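Local coordinates for protein D-mannose isomerase (Marinomonas mediterranea, PDB 5X32) that catalyses the reversible isomerization of D-mannose to D-fructose and, less efficiently, also isomerizes D-lyxose, at residues A[49-54]-A[96-101]; A[181-186]-A[196-201]; A[216-221]-A[276-281]; A[307-312]-A[362-367]. One frame throughout, in Å; residues are numbered along the deposited sequence.

Overall arrangement
The four contacts follow one another along the chain without touching, in an alpha/alpha-barrel fold. Contacts 1 and 3 lie on opposite sides of the chain's centre, their centres 32 Å apart; the same holds for contacts 2 and 4. Contacts 3 and 4 come nearest, with about 6 Å between nearest atoms. By similarity, His251 and His380 are the proton donors/acceptors. The side chain of Val219 (contact 3) is about 6 Å from that of His251, and that of Val53 (contact 1) about 8 Å from that of His380. Contact 2 and the touching residues of contact 4 lie away from the site, but segment 307-312 runs on to Trp312, which stacks on His251.

Contact 1 of 4, residues A[49-54]-A[96-101]; sequences TRHLVS and YVWLLD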
# COMPACT_ATOMS: atom_id res chain seq x y z
N THR A 49 -18.16 -12.01 -1.51
CA THR A 49 -17.64 -11.09 -0.53
C THR A 49 -16.70 -10.08 -1.16
O THR A 49 -15.77 -10.43 -1.88
CB THR A 49 -16.94 -11.84 0.59
OG1 THR A 49 -17.88 -12.74 1.18
CG2 THR A 49 -16.43 -10.88 1.66
N ARG A 50 -16.96 -8.81 -0.88
CA ARG A 50 -16.12 -7.75 -1.39
C ARG A 50 -15.77 -6.72 -0.35
O ARG A 50 -16.56 -6.38 0.54
CB ARG A 50 -16.76 -7.10 -2.61
CG ARG A 50 -16.59 -8.02 -3.79
CD ARG A 50 -17.57 -7.79 -4.88
NE ARG A 50 -17.83 -9.05 -5.57
CZ ARG A 50 -18.06 -9.13 -6.88
NH1 ARG A 50 -18.02 -8.04 -7.62
NH2 ARG A 50 -18.29 -10.31 -7.42
N HIS A 51 -14.54 -6.24 -0.49
CA HIS A 51 -13.95 -5.34 0.47
C HIS A 51 -13.52 -4.07 -0.22
O HIS A 51 -12.96 -4.10 -1.32
CB HIS A 51 -12.75 -6.00 1.15
CG HIS A 51 -12.28 -5.30 2.38
ND1 HIS A 51 -11.72 -4.04 2.35
CD2 HIS A 51 -12.28 -5.68 3.68
CE1 HIS A 51 -11.42 -3.66 3.58
NE2 HIS A 51 -11.74 -4.64 4.40
N LEU A 52 -13.74 -2.95 0.46
CA LEU A 52 -13.42 -1.65 -0.10
C LEU A 52 -11.95 -1.59 -0.55
O LEU A 52 -11.65 -1.03 -1.61
CB LEU A 52 -13.70 -0.57 0.93
CG LEU A 52 -13.47 0.87 0.49
CD1 LEU A 52 -14.43 1.22 -0.67
CD2 LEU A 52 -13.62 1.78 1.68
N VAL A 53 -11.05 -2.19 0.23
CA VAL A 53 -9.61 -2.12 -0.07
C VAL A 53 -9.28 -2.83 -1.39
O VAL A 53 -8.50 -2.31 -2.19
CB VAL A 53 -8.75 -2.69 1.11
CG1 VAL A 53 -7.26 -2.74 0.76
CG2 VAL A 53 -8.95 -1.86 2.35
N SER A 54 -9.91 -3.96 -1.70
CA SER A 54 -9.66 -4.56 -3.01
C SER A 54 -10.42 -3.82 -4.12
O SER A 54 -9.92 -3.72 -5.25
CB SER A 54 -10.04 -6.05 -3.05
OG SER A 54 -9.16 -6.85 -2.28
N TYR A 96 -18.16 4.98 2.93
CA TYR A 96 -18.07 3.84 2.04
C TYR A 96 -18.23 2.53 2.78
O TYR A 96 -17.68 2.35 3.87
CB TYR A 96 -16.75 3.84 1.28
CG TYR A 96 -16.66 4.96 0.26
CD1 TYR A 96 -16.46 6.28 0.66
CD2 TYR A 96 -16.78 4.69 -1.09
CE1 TYR A 96 -16.38 7.30 -0.26
CE2 TYR A 96 -16.70 5.71 -2.03
CZ TYR A 96 -16.50 7.02 -1.60
OH TYR A 96 -16.41 8.04 -2.53
N VAL A 97 -19.01 1.64 2.19
CA VAL A 97 -19.22 0.31 2.74
C VAL A 97 -17.86 -0.43 2.80
O VAL A 97 -17.13 -0.51 1.80
CB VAL A 97 -20.25 -0.48 1.89
CG1 VAL A 97 -20.40 -1.91 2.40
CG2 VAL A 97 -21.59 0.24 1.92
N TRP A 98 -17.51 -0.90 3.99
CA TRP A 98 -16.23 -1.54 4.25
C TRP A 98 -16.27 -2.97 3.74
O TRP A 98 -15.35 -3.44 3.05
CB TRP A 98 -15.91 -1.47 5.74
CG TRP A 98 -14.58 -2.01 6.20
CD1 TRP A 98 -14.36 -3.11 6.99
CD2 TRP A 98 -13.29 -1.46 5.92
NE1 TRP A 98 -13.03 -3.26 7.23
CE2 TRP A 98 -12.34 -2.26 6.58
CE3 TRP A 98 -12.85 -0.36 5.18
CZ2 TRP A 98 -10.98 -2.01 6.51
CZ3 TRP A 98 -11.49 -0.12 5.10
CH2 TRP A 98 -10.57 -0.94 5.77
N LEU A 99 -17.37 -3.67 4.04
CA LEU A 99 -17.47 -5.05 3.59
C LEU A 99 -18.90 -5.40 3.16
O LEU A 99 -19.87 -5.04 3.84
CB LEU A 99 -17.03 -5.99 4.70
CG LEU A 99 -16.62 -7.38 4.23
CD1 LEU A 99 -15.29 -7.29 3.47
CD2 LEU A 99 -16.55 -8.34 5.38
N LEU A 100 -19.04 -6.17 2.09
CA LEU A 100 -20.38 -6.45 1.58
C LEU A 100 -20.48 -7.81 0.89
O LEU A 100 -19.51 -8.30 0.32
CB LEU A 100 -20.80 -5.32 0.63
CG LEU A 100 -19.94 -5.06 -0.62
CD1 LEU A 100 -20.30 -6.00 -1.78
CD2 LEU A 100 -19.98 -3.61 -1.07
N ASP A 101 -21.68 -8.39 0.92
CA ASP A 101 -21.98 -9.64 0.22
C ASP A 101 -23.22 -9.43 -0.61
O ASP A 101 -24.31 -9.29 -0.06
CB ASP A 101 -22.20 -10.80 1.22
CG ASP A 101 -22.42 -12.16 0.53
OD1 ASP A 101 -22.85 -12.18 -0.64
OD2 ASP A 101 -22.20 -13.22 1.18
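Leu52, Trp98 and His51 carry this contact, at the point where strand 49-51 turns into helix 52-69. The strand pairs antiparallel with 99-101, and Arg50 and Leu100 exchange two backbone hydrogen bonds. Beyond them Leu52 N donates to Trp98 O over 3.1 Å, nearly straight at 164° but from above the carbonyl plane. Leu52 CG is anti to its backbone N, and CD2 reaches Tyr96 CB at 3.8 Å. Trp98 and His51 lie side by side, pointing the same way. Their rings form an edge-to-face pair, planes 68° apart, with the edge of His51 toward the indole face. His51 CE1 stands 3.3 Å above the Trp98 ring plane, toward its rim. Trp98 O lies over the centre of one imidazole face. At the indole's far end Val53 CG2 meets Trp98 CH2 at 3.9 Å, and His111 also stacks on Trp98. His51 is the N-cap of the helix: ND1 accepts from Val53 N at 2.9 Å, in the ring plane. As ND1 is an acceptor, a neutral His51 would probably carry its proton on NE2, beside the electron-rich indole face.

Contact 2 of 4, residues A[181-186]-A[196-201]; sequences EALMSA and LDRAKL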
# COMPACT_ATOMS: atom_id res chain seq x y z
N GLU A 181 0.47 8.67 1.48
CA GLU A 181 0.67 8.17 0.13
C GLU A 181 -0.41 8.63 -0.85
O GLU A 181 -0.12 9.11 -1.97
CB GLU A 181 0.68 6.66 0.16
CG GLU A 181 0.55 6.03 -1.19
CD GLU A 181 0.05 4.59 -1.10
OE1 GLU A 181 -0.60 4.23 -0.08
OE2 GLU A 181 0.29 3.83 -2.07
N ALA A 182 -1.66 8.52 -0.39
CA ALA A 182 -2.80 8.83 -1.21
C ALA A 182 -2.77 10.28 -1.60
O ALA A 182 -2.98 10.64 -2.76
CB ALA A 182 -4.10 8.50 -0.47
N LEU A 183 -2.44 11.12 -0.62
CA LEU A 183 -2.40 12.56 -0.84
C LEU A 183 -1.26 12.97 -1.78
O LEU A 183 -1.41 13.96 -2.51
CB LEU A 183 -2.29 13.30 0.48
CG LEU A 183 -3.58 13.17 1.29
CD1 LEU A 183 -3.38 13.73 2.67
CD2 LEU A 183 -4.72 13.88 0.59
N MET A 184 -0.13 12.24 -1.76
CA MET A 184 0.86 12.46 -2.82
C MET A 184 0.32 12.12 -4.22
O MET A 184 0.58 12.84 -5.20
CB MET A 184 2.11 11.64 -2.57
CG MET A 184 2.98 12.21 -1.48
SD MET A 184 4.38 11.13 -1.15
CE MET A 184 5.16 11.27 -2.72
N SER A 185 -0.45 11.04 -4.31
CA SER A 185 -1.06 10.67 -5.58
C SER A 185 -2.01 11.78 -6.05
O SER A 185 -2.10 12.11 -7.25
CB SER A 185 -1.81 9.34 -5.46
OG SER A 185 -2.34 8.93 -6.71
N ALA A 186 -2.70 12.36 -5.07
CA ALA A 186 -3.66 13.42 -5.34
C ALA A 186 -2.93 14.66 -5.83
O ALA A 186 -3.36 15.31 -6.77
CB ALA A 186 -4.48 13.72 -4.09
N LEU A 196 -0.28 18.05 -1.02
CA LEU A 196 1.13 17.83 -0.75
C LEU A 196 1.47 18.36 0.63
O LEU A 196 2.27 17.74 1.35
CB LEU A 196 2.00 18.49 -1.82
CG LEU A 196 3.51 18.37 -1.63
CD1 LEU A 196 3.92 16.92 -1.44
CD2 LEU A 196 4.24 18.95 -2.84
N ASP A 197 0.85 19.47 1.03
CA ASP A 197 1.16 20.02 2.35
C ASP A 197 0.65 19.08 3.46
O ASP A 197 1.34 18.86 4.49
CB ASP A 197 0.55 21.41 2.51
CG ASP A 197 1.28 22.45 1.67
OD1 ASP A 197 2.42 22.18 1.24
OD2 ASP A 197 0.68 23.53 1.40
N ARG A 198 -0.50 18.47 3.24
CA ARG A 198 -1.01 17.54 4.23
C ARG A 198 -0.12 16.26 4.27
O ARG A 198 0.19 15.73 5.35
CB ARG A 198 -2.48 17.20 3.94
CG ARG A 198 -3.11 16.25 4.93
CD ARG A 198 -2.95 16.70 6.36
NE ARG A 198 -3.50 18.03 6.61
CZ ARG A 198 -4.76 18.26 6.98
NH1 ARG A 198 -5.61 17.25 7.13
NH2 ARG A 198 -5.18 19.49 7.19
N ALA A 199 0.30 15.79 3.10
CA ALA A 199 1.16 14.62 3.05
C ALA A 199 2.42 14.89 3.83
O ALA A 199 2.83 14.06 4.65
CB ALA A 199 1.51 14.26 1.61
N LYS A 200 3.02 16.07 3.64
CA LYS A 200 4.26 16.35 4.36
C LYS A 200 4.06 16.50 5.87
O LYS A 200 4.95 16.12 6.66
CB LYS A 200 4.94 17.58 3.78
CG LYS A 200 5.11 17.48 2.28
CD LYS A 200 5.86 18.68 1.73
CE LYS A 200 6.96 19.08 2.69
NZ LYS A 200 8.04 19.84 2.03
N LEU A 201 2.90 17.01 6.26
CA LEU A 201 2.59 17.13 7.69
C LEU A 201 2.44 15.76 8.35
O LEU A 201 2.92 15.53 9.47
CB LEU A 201 1.31 17.96 7.88
CG LEU A 201 0.84 18.17 9.33
CD1 LEU A 201 1.95 18.67 10.22
CD2 LEU A 201 -0.37 19.09 9.39
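Arg198 NH2 forms a salt bridge with Glu145 OE1, and the guanidinium as a whole has at least three partners. Trp149 makes a cation-pi contact with it, and NH1 has a weak hydrogen bond to Tyr156 OH. All three partners lie outside the two segments, so this polar grip is off the interface. Between the two segments themselves there is no hydrogen bond. Apolar groups make the contact, and Leu183 and Ala199 both point at the opposite helix. Leu183 CB meets Ala199 CB at 4.1 Å. Met184 CG approaches the same methyl from the neighbouring position, at 4.0 Å. The Ala199 methyl therefore lies against two consecutive residues of the other helix. Segments 181-186 and 196-201 belong to consecutive helices, 173-190 and 193-212, joined by a very short turn. They form an antiparallel helical hairpin, as expected in the alpha/alpha barrel of this epimerase family. The segment axes approach to 8.1 Å at 156°, a close spacing that fits the small side chain of Ala199. On one flank Leu183 and Arg198 run side by side in the same direction. Leu183 CG is anti to the carbonyl carbon (chi1 -69°), and the CD1 branch lies against the aliphatic stem of Arg198, 3.8 Å from CB and nearer still to CG. The arginine starts with CG anti to the backbone N and then bends at chi2 and chi3. This bend takes the charged end off the helix interface while the methylenes stay against Leu183.

Contact 3 of 4, residues A[216-221]-A[276-281]; sequences SNEVWE and KYLFDL
Tyr277 is the first residue of segment 276-281 to meet the loop 216-221. CG is anti to its backbone N (chi1 176°), which carries the ring out to the loop. The hydroxyl OH donates to Ser216 O at 2.5 Å. That oxygen lies in the ring plane at the edge, and the donor sits above the plane of the carbonyl. Asn217 CB is 4.1 Å from Tyr277 CE1. Leu278 comes next. Its CD2 branch touches the loop backbone, 4.0 Å from Glu218 CA and equally far from Asn217 O. One turn after Tyr277, Leu281 points toward the loop. Its CD2 lies 4.0 Å from Glu218 CG and 3.8 Å from Ser216 O. These three residues share one side of helix 271-286. Glu218 leaves the backbone with CG anti to the carbonyl carbon. Its OE1 accepts from Ser216 OG at 2.7 Å, on the anti lone pair, and also has a salt bridge with Lys285; OE2 is bonded to Tyr298 OH. An alanine here would remove the carboxylate that Ser216, Lys285 and Tyr298 share, and would probably loosen the loop against Leu281. Further along the loop Glu221 OE2 bonds His251, one of the two proton donors/acceptors by similarity. The arrangement is a loop packed on a barrel helix in an alpha/alpha-barrel fold, beside the probable active site.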
# COMPACT_ATOMS: atom_id res chain seq x y z
N SER A 216 13.92 2.98 19.72
CA SER A 216 14.72 2.84 18.51
C SER A 216 14.45 3.97 17.51
O SER A 216 15.14 4.11 16.48
CB SER A 216 14.45 1.49 17.84
OG SER A 216 13.05 1.27 17.71
N ASN A 217 13.44 4.77 17.83
CA ASN A 217 12.94 5.82 16.96
C ASN A 217 12.36 5.28 15.67
O ASN A 217 12.40 5.95 14.63
CB ASN A 217 14.04 6.83 16.63
CG ASN A 217 14.66 7.45 17.87
OD1 ASN A 217 13.95 7.93 18.76
ND2 ASN A 217 15.99 7.47 17.93
N GLU A 218 11.83 4.06 15.74
CA GLU A 218 11.11 3.44 14.62
C GLU A 218 9.59 3.66 14.78
O GLU A 218 9.09 3.85 15.89
CB GLU A 218 11.42 1.94 14.56
CG GLU A 218 12.87 1.60 14.34
CD GLU A 218 13.14 0.10 14.48
OE1 GLU A 218 13.32 -0.39 15.62
OE2 GLU A 218 13.17 -0.60 13.44
N VAL A 219 8.85 3.61 13.68
CA VAL A 219 7.40 3.82 13.77
C VAL A 219 6.66 2.62 14.33
O VAL A 219 6.70 1.53 13.77
CB VAL A 219 6.80 4.17 12.42
CG1 VAL A 219 5.41 4.69 12.63
CG2 VAL A 219 7.67 5.20 11.73
N TRP A 220 5.98 2.85 15.45
CA TRP A 220 5.21 1.85 16.16
C TRP A 220 3.77 1.90 15.62
O TRP A 220 3.34 2.95 15.12
CB TRP A 220 5.27 2.13 17.66
CG TRP A 220 4.62 1.13 18.55
CD1 TRP A 220 3.39 1.24 19.15
CD2 TRP A 220 5.16 -0.12 18.98
NE1 TRP A 220 3.13 0.12 19.91
CE2 TRP A 220 4.20 -0.73 19.82
CE3 TRP A 220 6.36 -0.80 18.72
CZ2 TRP A 220 4.41 -1.98 20.40
CZ3 TRP A 220 6.56 -2.04 19.29
CH2 TRP A 220 5.60 -2.61 20.13
N GLU A 221 3.04 0.79 15.68
CA GLU A 221 1.76 0.74 14.99
C GLU A 221 0.63 1.39 15.79
O GLU A 221 -0.20 2.13 15.24
CB GLU A 221 1.36 -0.71 14.66
CG GLU A 221 2.29 -1.50 13.72
CD GLU A 221 2.31 -0.95 12.30
OE1 GLU A 221 1.29 -0.36 11.87
OE2 GLU A 221 3.29 -1.19 11.56
N LYS A 276 17.11 6.67 5.40
CA LYS A 276 18.32 5.89 5.49
C LYS A 276 18.32 5.13 6.81
O LYS A 276 18.57 3.92 6.86
CB LYS A 276 19.52 6.82 5.35
CG LYS A 276 20.70 6.16 4.73
CD LYS A 276 22.03 6.91 4.84
CE LYS A 276 22.12 8.18 4.01
NZ LYS A 276 23.59 8.54 3.87
N TYR A 277 17.93 5.82 7.88
CA TYR A 277 17.96 5.24 9.22
C TYR A 277 16.96 4.10 9.41
O TYR A 277 17.33 2.98 9.80
CB TYR A 277 17.70 6.34 10.26
CG TYR A 277 17.62 5.86 11.68
CD1 TYR A 277 16.39 5.68 12.32
CD2 TYR A 277 18.78 5.59 12.40
CE1 TYR A 277 16.32 5.23 13.64
CE2 TYR A 277 18.72 5.15 13.71
CZ TYR A 277 17.50 4.98 14.33
OH TYR A 277 17.50 4.53 15.63
N LEU A 278 15.69 4.38 9.08
CA LEU A 278 14.60 3.41 9.15
C LEU A 278 14.91 2.19 8.31
O LEU A 278 14.77 1.06 8.78
CB LEU A 278 13.28 4.02 8.69
CG LEU A 278 12.70 5.05 9.65
CD1 LEU A 278 11.47 5.71 9.06
CD2 LEU A 278 12.36 4.38 10.97
N PHE A 279 15.35 2.39 7.07
CA PHE A 279 15.63 1.23 6.25
C PHE A 279 16.77 0.40 6.83
O PHE A 279 16.63 -0.82 6.96
CB PHE A 279 15.98 1.63 4.82
CG PHE A 279 16.16 0.45 3.90
CD1 PHE A 279 15.11 0.01 3.10
CD2 PHE A 279 17.38 -0.21 3.83
CE1 PHE A 279 15.27 -1.08 2.25
CE2 PHE A 279 17.55 -1.30 3.00
CZ PHE A 279 16.50 -1.74 2.21
N ASP A 280 17.89 1.04 7.19
CA ASP A 280 19.05 0.29 7.68
C ASP A 280 18.66 -0.54 8.89
O ASP A 280 18.95 -1.74 8.96
CB ASP A 280 20.20 1.22 8.05
CG ASP A 280 20.82 1.90 6.84
OD1 ASP A 280 20.63 1.39 5.71
OD2 ASP A 280 21.51 2.93 7.03
N LEU A 281 17.99 0.12 9.83
CA LEU A 281 17.55 -0.52 11.06
C LEU A 281 16.57 -1.68 10.79
O LEU A 281 16.75 -2.78 11.33
CB LEU A 281 16.92 0.52 11.99
CG LEU A 281 17.20 0.34 13.48
CD1 LEU A 281 18.64 -0.07 13.71
CD2 LEU A 281 16.91 1.62 14.19

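Contact 4 of 4, residues A[307-312]-A[362-367]; sequences PDKYFW and ENNAQY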
# COMPACT_ATOMS: atom_id res chain seq x y z
N PRO A 307 8.04 -14.64 12.37
CA PRO A 307 9.01 -14.87 11.30
C PRO A 307 8.41 -15.08 9.92
O PRO A 307 9.17 -15.30 8.97
CB PRO A 307 9.72 -16.13 11.77
CG PRO A 307 8.68 -16.86 12.56
CD PRO A 307 7.84 -15.82 13.22
N ASP A 308 7.09 -15.00 9.79
CA ASP A 308 6.48 -15.22 8.49
C ASP A 308 6.93 -14.19 7.48
O ASP A 308 7.25 -13.04 7.83
CB ASP A 308 4.95 -15.23 8.61
CG ASP A 308 4.43 -16.51 9.21
OD1 ASP A 308 5.13 -17.54 9.08
OD2 ASP A 308 3.33 -16.49 9.81
N LYS A 309 6.95 -14.61 6.22
CA LYS A 309 7.40 -13.75 5.15
C LYS A 309 6.24 -13.32 4.22
O LYS A 309 5.66 -14.14 3.50
CB LYS A 309 8.53 -14.44 4.40
CG LYS A 309 9.60 -14.91 5.39
CD LYS A 309 11.01 -14.88 4.83
CE LYS A 309 11.76 -16.16 5.16
NZ LYS A 309 11.47 -16.61 6.53
N TYR A 310 5.89 -12.04 4.28
CA TYR A 310 4.80 -11.47 3.52
C TYR A 310 5.27 -10.79 2.23
O TYR A 310 6.38 -10.29 2.14
CB TYR A 310 4.05 -10.44 4.38
CG TYR A 310 3.22 -11.04 5.50
CD1 TYR A 310 3.82 -11.69 6.57
CD2 TYR A 310 1.84 -10.93 5.50
CE1 TYR A 310 3.07 -12.22 7.60
CE2 TYR A 310 1.08 -11.47 6.52
CZ TYR A 310 1.71 -12.11 7.56
OH TYR A 310 0.95 -12.65 8.57
N PHE A 311 4.42 -10.80 1.22
CA PHE A 311 4.77 -10.23 -0.07
C PHE A 311 4.98 -8.72 -0.02
O PHE A 311 5.95 -8.17 -0.57
CB PHE A 311 3.70 -10.59 -1.10
CG PHE A 311 2.42 -9.80 -0.94
CD1 PHE A 311 1.58 -10.04 0.14
CD2 PHE A 311 2.08 -8.81 -1.84
CE1 PHE A 311 0.42 -9.31 0.31
CE2 PHE A 311 0.91 -8.07 -1.67
CZ PHE A 311 0.09 -8.32 -0.59
N TRP A 312 4.06 -8.03 0.65
CA TRP A 312 4.09 -6.59 0.58
C TRP A 312 5.34 -6.03 1.28
O TRP A 312 5.86 -5.00 0.87
CB TRP A 312 2.83 -5.97 1.18
CG TRP A 312 2.64 -6.14 2.67
CD1 TRP A 312 1.92 -7.12 3.31
CD2 TRP A 312 3.20 -5.32 3.70
NE1 TRP A 312 1.99 -6.95 4.67
CE2 TRP A 312 2.77 -5.85 4.94
CE3 TRP A 312 4.01 -4.19 3.70
CZ2 TRP A 312 3.13 -5.27 6.16
CZ3 TRP A 312 4.37 -3.63 4.92
CH2 TRP A 312 3.93 -4.17 6.13
N GLU A 362 8.54 -19.40 8.21
CA GLU A 362 10.00 -19.49 8.45
C GLU A 362 10.80 -20.14 7.34
O GLU A 362 11.83 -19.62 6.92
CB GLU A 362 10.28 -20.25 9.74
CG GLU A 362 10.07 -19.42 10.96
CD GLU A 362 10.24 -20.18 12.26
OE1 GLU A 362 9.86 -21.37 12.32
OE2 GLU A 362 10.75 -19.57 13.23
N ASN A 363 10.30 -21.28 6.87
CA ASN A 363 11.07 -22.15 5.99
C ASN A 363 10.74 -21.94 4.53
O ASN A 363 11.08 -22.76 3.69
CB ASN A 363 10.82 -23.59 6.39
CG ASN A 363 10.70 -23.75 7.90
OD1 ASN A 363 11.68 -23.60 8.65
ND2 ASN A 363 9.48 -24.01 8.37
N ASN A 364 10.04 -20.84 4.25
CA ASN A 364 9.65 -20.45 2.90
C ASN A 364 8.61 -21.40 2.30
O ASN A 364 8.46 -21.50 1.08
CB ASN A 364 10.88 -20.37 1.99
CG ASN A 364 12.02 -19.56 2.63
OD1 ASN A 364 11.79 -18.60 3.36
ND2 ASN A 364 13.27 -19.97 2.36
N ALA A 365 7.84 -22.06 3.17
CA ALA A 365 6.74 -22.91 2.73
C ALA A 365 5.44 -22.12 2.70
O ALA A 365 5.17 -21.37 3.63
CB ALA A 365 6.60 -24.09 3.64
N GLN A 366 4.63 -22.31 1.67
CA GLN A 366 3.30 -21.69 1.64
C GLN A 366 2.44 -22.28 2.74
O GLN A 366 2.64 -23.41 3.15
CB GLN A 366 2.62 -21.86 0.28
CG GLN A 366 3.34 -21.17 -0.84
CD GLN A 366 2.69 -21.39 -2.19
OE1 GLN A 366 3.28 -21.99 -3.09
NE2 GLN A 366 1.47 -20.88 -2.34
N TYR A 367 1.50 -21.50 3.24
CA TYR A 367 0.58 -22.01 4.25
C TYR A 367 -0.60 -22.70 3.59
O TYR A 367 -1.14 -23.68 4.12
CB TYR A 367 0.10 -20.88 5.15
CG TYR A 367 1.02 -20.56 6.29
CD1 TYR A 367 1.06 -21.37 7.42
CD2 TYR A 367 1.86 -19.45 6.24
CE1 TYR A 367 1.91 -21.07 8.47
CE2 TYR A 367 2.70 -19.14 7.29
CZ TYR A 367 2.72 -19.95 8.40
OH TYR A 367 3.56 -19.65 9.44
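Strand 304-310 is the middle strand of a small three-stranded antiparallel sheet, and loop 362-367 follows one of the sheet's outer strands, 359-360. The contact has a buried part around Lys309 and a solvent side around Glu362 and Tyr367. Lys309 points toward the loop, and its chain is bent at chi2, chi3 and chi4. NZ donates to Glu362 O at 3.1 Å, well off the C=O axis at 111° and above the carbonyl plane. The same ammonium has a salt bridge to Asp288, so at least two oxygens hold it. CE lies against Asn364 OD1, and Phe343 of helix 331-347 packs on both Lys309 and Asn364. The other side faces solvent. Glu362 stretches out beyond CG. Its CG methylene rests on the ring carbons CB and CG of Pro307, while OE2 comes 3.5 Å from Pro307 CG, a contact without a hydrogen bond. Tyr367 is also exposed and points toward segment 307-312, where Asp308 holds it. An alanine in place of Asp308 would remove the carboxylate and would probably let the Tyr367 end of the loop move more freely. Tyr367 OH donates to Asp308 OD1 at 2.7 Å on the syn lone pair, with carboxylate and ring planes 82° apart.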